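Local atomic coordinates of type C neurotoxin (Clostridium botulinum, PDB entry 3PME), a protein that probably binds gangliosides and membrane lipid at nerve cells, acting as the receptor-binding part of a botulinum C/D mosaic neurotoxin. Residues Y88-S93 against Q191-R196; N106-W111 against S122-Y127; F141-T146 against M153-N158. One frame throughout, in Å; residues are numbered along the deposited sequence.

Interaction 1 (Y88-S93 against Q191-R196); sequences YTIINS and QMLWIR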
loop_
_atom_site.group_PDB
_atom_site.type_symbol
_atom_site.label_atom_id
_atom_site.label_comp_id
_atom_site.label_asym_id
_atom_site.label_seq_id
_atom_site.Cartn_x
_atom_site.Cartn_y
_atom_site.Cartn_z
ATOM N N TYR A 88 3.468 -21.838 -3.062
ATOM C CA TYR A 88 4.819 -21.476 -2.645
ATOM C C TYR A 88 4.856 -21.361 -1.128
ATOM O O TYR A 88 4.074 -20.611 -0.550
ATOM C CB TYR A 88 5.233 -20.125 -3.251
ATOM C CG TYR A 88 5.093 -20.056 -4.763
ATOM C CD1 TYR A 88 6.173 -20.304 -5.592
ATOM C CD2 TYR A 88 3.864 -19.775 -5.354
ATOM C CE1 TYR A 88 6.042 -20.259 -6.976
ATOM C CE2 TYR A 88 3.727 -19.727 -6.731
ATOM C CZ TYR A 88 4.817 -19.971 -7.532
ATOM O OH TYR A 88 4.670 -19.931 -8.904
ATOM N N THR A 89 5.749 -22.102 -0.480
ATOM C CA THR A 89 5.978 -21.884 0.941
ATOM C C THR A 89 6.851 -20.647 1.102
ATOM O O THR A 89 7.909 -20.547 0.484
ATOM C CB THR A 89 6.647 -23.101 1.603
ATOM O OG1 THR A 89 5.756 -24.222 1.535
ATOM C CG2 THR A 89 6.960 -22.810 3.066
ATOM N N ILE A 90 6.406 -19.701 1.924
ATOM C CA ILE A 90 7.116 -18.443 2.108
ATOM C C ILE A 90 7.783 -18.339 3.482
ATOM O O ILE A 90 8.884 -17.805 3.612
ATOM C CB ILE A 90 6.148 -17.255 1.954
ATOM C CG1 ILE A 90 5.437 -17.329 0.598
ATOM C CG2 ILE A 90 6.874 -15.928 2.155
ATOM C CD1 ILE A 90 6.362 -17.511 -0.548
ATOM N N ILE A 91 7.104 -18.828 4.515
ATOM C CA ILE A 91 7.680 -18.816 5.854
ATOM C C ILE A 91 7.464 -20.215 6.385
ATOM O O ILE A 91 6.330 -20.683 6.434
ATOM C CB ILE A 91 6.979 -17.812 6.793
ATOM C CG1 ILE A 91 6.899 -16.420 6.154
ATOM C CG2 ILE A 91 7.711 -17.735 8.132
ATOM C CD1 ILE A 91 6.097 -15.424 6.987
ATOM N N ASN A 92 8.542 -20.897 6.755
ATOM C CA ASN A 92 8.438 -22.310 7.114
ATOM C C ASN A 92 8.918 -22.576 8.523
ATOM O O ASN A 92 10.063 -22.274 8.861
ATOM C CB ASN A 92 9.260 -23.152 6.140
ATOM C CG ASN A 92 8.928 -24.622 6.217
ATOM O OD1 ASN A 92 8.142 -25.055 7.063
ATOM N ND2 ASN A 92 9.515 -25.404 5.318
ATOM N N SER A 93 8.039 -23.136 9.345
ATOM C CA SER A 93 8.417 -23.567 10.684
ATOM C C SER A 93 7.801 -24.934 10.948
ATOM O O SER A 93 7.246 -25.183 12.022
ATOM C CB SER A 93 7.998 -22.540 11.741
ATOM O OG SER A 93 8.728 -22.712 12.950
ATOM N N GLN A 191 8.679 -12.568 -10.310
ATOM C CA GLN A 191 8.022 -13.159 -9.154
ATOM C C GLN A 191 8.821 -12.859 -7.889
ATOM O O GLN A 191 9.961 -13.294 -7.733
ATOM C CB GLN A 191 7.816 -14.664 -9.365
ATOM C CG GLN A 191 6.803 -14.955 -10.471
ATOM C CD GLN A 191 6.591 -16.434 -10.721
ATOM O OE1 GLN A 191 7.526 -17.227 -10.657
ATOM N NE2 GLN A 191 5.353 -16.807 -11.024
ATOM N N MET A 192 8.217 -12.079 -7.002
ATOM C CA MET A 192 8.909 -11.571 -5.829
ATOM C C MET A 192 7.874 -11.125 -4.808
ATOM O O MET A 192 6.713 -10.935 -5.137
ATOM C CB MET A 192 9.812 -10.392 -6.218
ATOM C CG MET A 192 9.045 -9.145 -6.688
ATOM S SD MET A 192 10.082 -7.938 -7.536
ATOM C CE MET A 192 10.485 -8.848 -9.023
ATOM N N LEU A 193 8.306 -10.969 -3.564
ATOM C CA LEU A 193 7.441 -10.414 -2.535
ATOM C C LEU A 193 8.270 -9.702 -1.490
ATOM O O LEU A 193 9.484 -9.917 -1.381
ATOM C CB LEU A 193 6.599 -11.514 -1.872
ATOM C CG LEU A 193 7.335 -12.557 -1.031
ATOM C CD1 LEU A 193 7.489 -12.107 0.404
ATOM C CD2 LEU A 193 6.587 -13.875 -1.071
ATOM N N TRP A 194 7.595 -8.868 -0.710
ATOM C CA TRP A 194 8.217 -8.111 0.364
ATOM C C TRP A 194 7.433 -8.390 1.624
ATOM O O TRP A 194 6.211 -8.537 1.574
ATOM C CB TRP A 194 8.137 -6.601 0.095
ATOM C CG TRP A 194 8.876 -6.091 -1.108
ATOM C CD1 TRP A 194 10.051 -5.402 -1.100
ATOM C CD2 TRP A 194 8.465 -6.172 -2.487
ATOM N NE1 TRP A 194 10.410 -5.060 -2.387
ATOM C CE2 TRP A 194 9.455 -5.517 -3.255
ATOM C CE3 TRP A 194 7.359 -6.722 -3.143
ATOM C CZ2 TRP A 194 9.383 -5.417 -4.648
ATOM C CZ3 TRP A 194 7.286 -6.621 -4.531
ATOM C CH2 TRP A 194 8.300 -5.969 -5.268
ATOM N N ILE A 195 8.139 -8.437 2.748
ATOM C CA ILE A 195 7.512 -8.520 4.064
ATOM C C ILE A 195 8.093 -7.395 4.908
ATOM O O ILE A 195 9.251 -7.012 4.723
ATOM C CB ILE A 195 7.807 -9.877 4.719
ATOM C CG1 ILE A 195 7.019 -10.975 3.998
ATOM C CG2 ILE A 195 7.445 -9.869 6.223
ATOM C CD1 ILE A 195 7.460 -12.384 4.366
ATOM N N ARG A 196 7.311 -6.842 5.821
ATOM C CA ARG A 196 7.887 -5.901 6.783
ATOM C C ARG A 196 7.293 -6.054 8.173
ATOM O O ARG A 196 6.176 -6.537 8.337
ATOM C CB ARG A 196 7.759 -4.450 6.308
ATOM C CG ARG A 196 6.378 -3.819 6.545
ATOM C CD ARG A 196 6.440 -2.388 6.057
ATOM N NE ARG A 196 5.387 -1.523 6.573
ATOM C CZ ARG A 196 4.283 -1.222 5.908
ATOM N NH1 ARG A 196 4.059 -1.741 4.703
ATOM N NH2 ARG A 196 3.408 -0.381 6.432
HETATM O O HOH W 1 6.822 -19.857 -10.344
#

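Interaction 2 (N106-W111 against S122-Y127); sequences NGNIEW and SLIFDY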
loop_
_atom_site.group_PDB
_atom_site.type_symbol
_atom_site.label_atom_id
_atom_site.label_comp_id
_atom_site.label_asym_id
_atom_site.label_seq_id
_atom_site.Cartn_x
_atom_site.Cartn_y
_atom_site.Cartn_z
ATOM N N ASN A 106 -2.179 -19.642 -5.712
ATOM C CA ASN A 106 -3.215 -19.164 -6.616
ATOM C C ASN A 106 -3.872 -17.872 -6.124
ATOM O O ASN A 106 -5.098 -17.773 -6.065
ATOM C CB ASN A 106 -4.275 -20.261 -6.807
ATOM C CG ASN A 106 -5.193 -19.984 -7.983
ATOM O OD1 ASN A 106 -4.827 -19.262 -8.909
ATOM N ND2 ASN A 106 -6.390 -20.559 -7.953
ATOM N N GLY A 107 -3.065 -16.884 -5.755
ATOM C CA GLY A 107 -3.606 -15.591 -5.379
ATOM C C GLY A 107 -4.253 -15.555 -4.004
ATOM O O GLY A 107 -4.998 -14.642 -3.687
ATOM N N ASN A 108 -3.953 -16.566 -3.198
ATOM C CA ASN A 108 -4.393 -16.625 -1.808
ATOM C C ASN A 108 -3.178 -16.664 -0.896
ATOM O O ASN A 108 -2.134 -17.183 -1.281
ATOM C CB ASN A 108 -5.215 -17.894 -1.548
ATOM C CG ASN A 108 -6.551 -17.899 -2.272
ATOM O OD1 ASN A 108 -7.575 -17.501 -1.715
ATOM N ND2 ASN A 108 -6.544 -18.358 -3.520
ATOM N N ILE A 109 -3.306 -16.116 0.310
ATOM C CA ILE A 109 -2.350 -16.442 1.367
ATOM C C ILE A 109 -2.982 -17.484 2.273
ATOM O O ILE A 109 -4.194 -17.458 2.526
ATOM C CB ILE A 109 -1.882 -15.223 2.201
ATOM C CG1 ILE A 109 -3.065 -14.482 2.813
ATOM C CG2 ILE A 109 -1.031 -14.286 1.371
ATOM C CD1 ILE A 109 -2.658 -13.619 3.992
ATOM N N GLU A 110 -2.155 -18.412 2.750
ATOM C CA GLU A 110 -2.652 -19.525 3.555
ATOM C C GLU A 110 -1.740 -19.769 4.746
ATOM O O GLU A 110 -0.525 -19.927 4.592
ATOM C CB GLU A 110 -2.777 -20.795 2.711
ATOM C CG GLU A 110 -3.446 -21.950 3.461
ATOM C CD GLU A 110 -3.708 -23.172 2.585
ATOM O OE1 GLU A 110 -3.148 -23.244 1.471
ATOM O OE2 GLU A 110 -4.472 -24.070 3.014
ATOM N N TRP A 111 -2.342 -19.797 5.931
ATOM C CA TRP A 111 -1.619 -20.079 7.163
ATOM C C TRP A 111 -1.993 -21.474 7.612
ATOM O O TRP A 111 -3.170 -21.803 7.715
ATOM C CB TRP A 111 -1.991 -19.067 8.244
ATOM C CG TRP A 111 -1.540 -19.450 9.638
ATOM C CD1 TRP A 111 -2.228 -20.204 10.540
ATOM C CD2 TRP A 111 -0.323 -19.069 10.279
ATOM N NE1 TRP A 111 -1.509 -20.324 11.709
ATOM C CE2 TRP A 111 -0.336 -19.633 11.573
ATOM C CE3 TRP A 111 0.775 -18.300 9.890
ATOM C CZ2 TRP A 111 0.713 -19.459 12.475
ATOM C CZ3 TRP A 111 1.817 -18.123 10.796
ATOM C CH2 TRP A 111 1.772 -18.695 12.070
ATOM N N SER A 122 -6.115 -24.840 8.184
ATOM C CA SER A 122 -5.604 -23.667 7.482
ATOM C C SER A 122 -6.555 -22.479 7.533
ATOM O O SER A 122 -7.776 -22.632 7.664
ATOM C CB SER A 122 -5.289 -24.018 6.027
ATOM O OG SER A 122 -6.460 -24.382 5.332
ATOM N N LEU A 123 -5.970 -21.287 7.448
ATOM C CA LEU A 123 -6.711 -20.054 7.225
ATOM C C LEU A 123 -6.317 -19.607 5.834
ATOM O O LEU A 123 -5.137 -19.569 5.515
ATOM C CB LEU A 123 -6.292 -18.991 8.233
ATOM C CG LEU A 123 -6.642 -19.288 9.693
ATOM C CD1 LEU A 123 -5.799 -18.392 10.604
ATOM C CD2 LEU A 123 -8.136 -19.043 9.890
ATOM N N ILE A 124 -7.305 -19.275 5.016
ATOM C CA ILE A 124 -7.051 -18.917 3.631
ATOM C C ILE A 124 -7.715 -17.585 3.325
ATOM O O ILE A 124 -8.873 -17.361 3.674
ATOM C CB ILE A 124 -7.573 -20.003 2.674
ATOM C CG1 ILE A 124 -6.955 -21.359 3.019
ATOM C CG2 ILE A 124 -7.226 -19.650 1.226
ATOM C CD1 ILE A 124 -7.640 -22.541 2.333
ATOM N N PHE A 125 -6.972 -16.689 2.691
ATOM C CA PHE A 125 -7.527 -15.401 2.304
ATOM C C PHE A 125 -7.192 -15.097 0.849
ATOM O O PHE A 125 -6.018 -15.074 0.452
ATOM C CB PHE A 125 -6.988 -14.293 3.209
ATOM C CG PHE A 125 -7.473 -12.917 2.851
ATOM C CD1 PHE A 125 -8.804 -12.566 3.040
ATOM C CD2 PHE A 125 -6.604 -11.976 2.313
ATOM C CE1 PHE A 125 -9.250 -11.297 2.719
ATOM C CE2 PHE A 125 -7.055 -10.702 1.969
ATOM C CZ PHE A 125 -8.374 -10.363 2.171
ATOM N N ASP A 126 -8.232 -14.859 0.056
ATOM C CA ASP A 126 -8.070 -14.485 -1.346
ATOM C C ASP A 126 -7.751 -12.996 -1.445
ATOM O O ASP A 126 -8.649 -12.153 -1.457
ATOM C CB ASP A 126 -9.363 -14.807 -2.098
ATOM C CG ASP A 126 -9.291 -14.480 -3.580
ATOM O OD1 ASP A 126 -8.286 -13.903 -4.033
ATOM O OD2 ASP A 126 -10.265 -14.804 -4.301
ATOM N N TYR A 127 -6.466 -12.669 -1.523
ATOM C CA TYR A 127 -6.079 -11.269 -1.567
ATOM C C TYR A 127 -6.111 -10.754 -3.002
ATOM O O TYR A 127 -6.154 -9.552 -3.205
ATOM C CB TYR A 127 -4.693 -11.049 -0.930
ATOM C CG TYR A 127 -3.581 -11.631 -1.754
ATOM C CD1 TYR A 127 -2.998 -10.897 -2.778
ATOM C CD2 TYR A 127 -3.115 -12.914 -1.522
ATOM C CE1 TYR A 127 -1.981 -11.432 -3.556
ATOM C CE2 TYR A 127 -2.110 -13.465 -2.303
ATOM C CZ TYR A 127 -1.544 -12.714 -3.315
ATOM O OH TYR A 127 -0.555 -13.268 -4.071
HETATM O O HOH W 2 -7.482 -16.208 -5.575
#

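Interaction 3 (F141-T146 against M153-N158); sequences FFVTIT and MKLYIN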
loop_
_atom_site.group_PDB
_atom_site.type_symbol
_atom_site.label_atom_id
_atom_site.label_comp_id
_atom_site.label_asym_id
_atom_site.label_seq_id
_atom_site.Cartn_x
_atom_site.Cartn_y
_atom_site.Cartn_z
ATOM N N PHE A 141 -0.408 -5.224 2.488
ATOM C CA PHE A 141 -1.509 -5.378 3.442
ATOM C C PHE A 141 -1.007 -5.988 4.743
ATOM O O PHE A 141 0.014 -6.674 4.758
ATOM C CB PHE A 141 -2.718 -6.128 2.852
ATOM C CG PHE A 141 -2.430 -7.534 2.393
ATOM C CD1 PHE A 141 -1.960 -7.782 1.111
ATOM C CD2 PHE A 141 -2.720 -8.628 3.211
ATOM C CE1 PHE A 141 -1.728 -9.079 0.669
ATOM C CE2 PHE A 141 -2.502 -9.933 2.779
ATOM C CZ PHE A 141 -2.008 -10.165 1.504
ATOM N N PHE A 142 -1.708 -5.676 5.826
ATOM C CA PHE A 142 -1.306 -6.076 7.177
ATOM C C PHE A 142 -2.003 -7.378 7.580
ATOM O O PHE A 142 -3.238 -7.485 7.555
ATOM C CB PHE A 142 -1.637 -4.955 8.162
ATOM C CG PHE A 142 -1.266 -5.266 9.587
ATOM C CD1 PHE A 142 0.042 -5.595 9.920
ATOM C CD2 PHE A 142 -2.226 -5.208 10.590
ATOM C CE1 PHE A 142 0.392 -5.877 11.240
ATOM C CE2 PHE A 142 -1.885 -5.480 11.905
ATOM C CZ PHE A 142 -0.575 -5.814 12.232
ATOM N N VAL A 143 -1.194 -8.362 7.945
ATOM C CA VAL A 143 -1.706 -9.674 8.337
ATOM C C VAL A 143 -1.524 -9.867 9.830
ATOM O O VAL A 143 -0.495 -9.481 10.404
ATOM C CB VAL A 143 -0.961 -10.805 7.592
ATOM C CG1 VAL A 143 -1.415 -12.195 8.081
ATOM C CG2 VAL A 143 -1.154 -10.665 6.080
ATOM N N THR A 144 -2.523 -10.462 10.472
ATOM C CA THR A 144 -2.355 -10.868 11.862
ATOM C C THR A 144 -3.052 -12.194 12.050
ATOM O O THR A 144 -4.231 -12.346 11.704
ATOM C CB THR A 144 -2.935 -9.867 12.867
ATOM O OG1 THR A 144 -2.536 -8.537 12.520
ATOM C CG2 THR A 144 -2.423 -10.198 14.270
ATOM N N ILE A 145 -2.304 -13.153 12.575
ATOM C CA ILE A 145 -2.854 -14.462 12.907
ATOM C C ILE A 145 -2.843 -14.602 14.421
ATOM O O ILE A 145 -1.794 -14.422 15.035
ATOM C CB ILE A 145 -1.984 -15.602 12.351
ATOM C CG1 ILE A 145 -1.666 -15.406 10.867
ATOM C CG2 ILE A 145 -2.669 -16.958 12.597
ATOM C CD1 ILE A 145 -2.851 -15.461 10.013
ATOM N N THR A 146 -3.992 -14.914 15.024
ATOM C CA THR A 146 -3.991 -15.277 16.448
ATOM C C THR A 146 -4.264 -16.775 16.572
ATOM O O THR A 146 -5.006 -17.356 15.770
ATOM C CB THR A 146 -4.999 -14.456 17.298
ATOM O OG1 THR A 146 -6.346 -14.766 16.903
ATOM C CG2 THR A 146 -4.759 -12.951 17.140
ATOM N N MET A 153 -7.713 -20.586 15.519
ATOM C CA MET A 153 -6.791 -19.622 14.946
ATOM C C MET A 153 -7.606 -18.697 14.051
ATOM O O MET A 153 -8.584 -19.112 13.433
ATOM C CB MET A 153 -5.656 -20.313 14.214
ATOM C CG MET A 153 -6.075 -21.244 13.124
ATOM S SD MET A 153 -4.602 -22.030 12.460
ATOM C CE MET A 153 -5.338 -22.947 11.118
ATOM N N LYS A 154 -7.221 -17.428 14.015
ATOM C CA LYS A 154 -8.015 -16.417 13.352
ATOM C C LYS A 154 -7.109 -15.560 12.491
ATOM O O LYS A 154 -5.985 -15.261 12.880
ATOM C CB LYS A 154 -8.728 -15.540 14.375
ATOM C CG LYS A 154 -9.863 -16.280 15.108
ATOM C CD LYS A 154 -10.191 -15.648 16.471
ATOM C CE LYS A 154 -11.009 -14.370 16.354
ATOM N NZ LYS A 154 -11.217 -13.730 17.697
ATOM N N LEU A 155 -7.624 -15.190 11.328
ATOM C CA LEU A 155 -6.880 -14.386 10.367
ATOM C C LEU A 155 -7.492 -13.003 10.236
ATOM O O LEU A 155 -8.676 -12.861 9.899
ATOM C CB LEU A 155 -6.896 -15.079 9.007
ATOM C CG LEU A 155 -6.267 -14.279 7.868
ATOM C CD1 LEU A 155 -4.838 -13.928 8.214
ATOM C CD2 LEU A 155 -6.321 -15.114 6.610
ATOM N N TYR A 156 -6.667 -11.987 10.498
ATOM C CA TYR A 156 -7.062 -10.586 10.381
ATOM C C TYR A 156 -6.315 -9.971 9.211
ATOM O O TYR A 156 -5.133 -10.240 9.031
ATOM C CB TYR A 156 -6.682 -9.801 11.636
ATOM C CG TYR A 156 -7.487 -10.186 12.855
ATOM C CD1 TYR A 156 -7.221 -11.368 13.532
ATOM C CD2 TYR A 156 -8.505 -9.371 13.324
ATOM C CE1 TYR A 156 -7.955 -11.730 14.651
ATOM C CE2 TYR A 156 -9.264 -9.740 14.449
ATOM C CZ TYR A 156 -8.964 -10.919 15.103
ATOM O OH TYR A 156 -9.698 -11.309 16.214
ATOM N N ILE A 157 -7.024 -9.164 8.431
ATOM C CA ILE A 157 -6.423 -8.396 7.330
ATOM C C ILE A 157 -6.709 -6.923 7.575
ATOM O O ILE A 157 -7.869 -6.506 7.682
ATOM C CB ILE A 157 -6.984 -8.815 5.948
ATOM C CG1 ILE A 157 -6.699 -10.293 5.669
ATOM C CG2 ILE A 157 -6.398 -7.906 4.833
ATOM C CD1 ILE A 157 -5.204 -10.622 5.576
ATOM N N ASN A 158 -5.641 -6.137 7.670
ATOM C CA ASN A 158 -5.762 -4.717 7.963
ATOM C C ASN A 158 -6.641 -4.460 9.192
ATOM O O ASN A 158 -7.472 -3.547 9.216
ATOM C CB ASN A 158 -6.257 -3.956 6.729
ATOM C CG ASN A 158 -5.250 -3.993 5.594
ATOM O OD1 ASN A 158 -4.060 -4.153 5.827
ATOM N ND2 ASN A 158 -5.726 -3.859 4.366
HETATM O O HOH W 3 -8.297 -13.477 18.470
#

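Interaction 1 (Y88-S93 against Q191-R196)
This contact lies inside the concanavalin-like beta sandwich of the N-terminal receptor-binding half. Strand 87-90 belongs to one sheet and strand 193-201 to the other, and side chains and one water bridge the gap. The touching parts of the two segments run nearly the same way, 20° apart, but their backbones stay well separated: the CA atoms of Ile90 and Leu193 are 9.3 Å apart.

The tight part is apolar. Ile90 and Leu193 reach toward each other and meet tip to tip. Leu193 holds CG in the crowded position between its backbone N and carbonyl carbon (chi1 67°), and one methyl, CD2, does the touching. Leu193 CD2 sits 3.7 Å from Ile90 CD1 and 3.8 Å from Ile90 CG2, so it is received between the two branches of the isoleucine. Ile195 adds a slacker layer. Ile195 CD1 is 4.2 Å from both Ile90 CG2 and Ile91 CD1. Ile90 and Ile91 form a classic beta bulge opposite Leu102, where the chain turns a corner. Ile90 points at the other strand, while for Ile91 it is the end of the side chain that comes near. Ile91 also packs on strand 178-181.

The loose part is polar and also buried. Tyr88 and Gln191 cross at about a right angle, with ring and amide planes 80° apart. Tyr88 OH stands 3.8 Å from Gln191 NE2, too far for a direct bond, and a water fills the role instead. Both polar ends have further partners: Tyr88 OH bonds to Ser84, Gln191 OE1 receives the N-H of Asp188, and Gln191 NE2 bonds to the carbonyl of Asp80. The water lies in the ring plane at the phenol edge. This water accepts from Tyr88 OH at 2.6 Å and donates to Gln191 OE1 at 2.7 Å.

Interaction 2 (N106-W111 against S122-Y127)
Tyr127 carries CG between its backbone N and carbonyl carbon (chi1 70°), and this turns its ring back over Gly107. Glu110 is stretched out, with CG anti to the backbone N (chi1 -173°) and the chain still extended beyond it (chi2 174°), so its carboxylate reaches Ser122.

The frame is an antiparallel beta hairpin of strands 108-114 and 120-126. Ile109 and Phe125 form a hydrogen-bonded pair: Ile109 N to Phe125 O and Phe125 N to Ile109 O are both 2.9 Å. Trp111 and Leu123 form the next such pair. These four side chains share one face of the sheet, the one turned to the sandwich interior. Ile109 lies alongside Phe125, its CG1 at the ring edge. Trp111 and Leu123 lie side by side, Trp111 CD1 4.0 Å from Leu123 CD1.

At the open end of the hairpin, Gly107 O sits 3.3 Å above the Tyr127 ring plane, offset toward the rim. Ile109 CG2 meets Tyr127 CD2 at 3.8 Å, the two side chains crossing at about a right angle. The phenol OH bonds to Thr82.

The other face carries Glu110 and Ile124, which point the same way. Ile124 CG1 packs 3.6 Å from Glu110 CG, so the acid's stem has an apolar neighbour. The Ser122 OG to Glu110 OE2 bond is weak at 3.1 Å, while Glu110 OE1 forms a salt bridge to Arg105. The two carboxylate oxygens thus have separate partners. The salt bridge to Arg105 probably favours the ionised form of Glu110; the weak Ser122 bond would add little.

Interaction 3 (F141-T146 against M153-N158)
Segments 141-146 and 153-157 run antiparallel, 165° between their directions and with axes 4.7 Å apart at closest approach, in the beta hairpin of strands 141-148 and 152-157, part of the larger sheet of the lectin-like sandwich. Thr144 pairs with Tyr156 and Thr146 with Lys154, each through two backbone hydrogen bonds; the shortest, Tyr156 N to Thr144 O, is 2.7 Å.

Val143, Ile145, Leu155 and Ile157 share the face turned toward the opposite sheet. Val143 and Ile157 lie side by side. Val143 also crosses Leu155 obliquely, Val143 CG1 lying 3.8 Å from Leu155 CD1. Phe141 extends this layer, with ring atom CE2 against Ile157 CD1.

Thr144 and Tyr156 occupy the other face. Their CB atoms meet, and Thr144 O lies in the plane of the Tyr156 ring, at its edge. Helix 207-218 packs here, and Asn207 binds the Tyr156 hydroxyl. Farther along this face, Thr146 and Lys154 point the same way. Lys154 bends at chi3, and its NZ makes a weak bond to Tyr156 OH. A water accepts from Lys154 NZ at 3.0 Å and also bonds Thr146 OG1 at 2.8 Å. A sulfate, probably from the crystallisation liquor, lies about 4 Å from the Lys154 side chain.

Asn158 ends the pairing by holding Phe142 twice. Asn158 N donates to Phe142 O at 2.8 Å. The Asn158 side chain turns back and takes the place of a strand carbonyl: Phe142 N donates to Asn158 OD1 at 2.8 Å, nearly straight at 170°, from 26° above the amide plane.

Overall arrangement
All three contacts belong to the N-terminal, lectin-like half of the domain. Interactions 2 and 3 are hairpins in opposite sheets, their centres 11 Å apart, and they pack face to face. Trp111 CD1 meets Met153 SD at 3.6 Å, and Phe125 CB meets Leu155 CD2 at 3.6 Å. Interaction 1 joins the same two sheets elsewhere. Its centre is 13 Å from that of interaction 2 and 16 Å from that of interaction 3, with nearest atoms about 6 Å away in each case. Along the chain, both hairpins are nested in the loop that interaction 1 closes. Together the contacts fill part of the space between the two sheets of the sandwich.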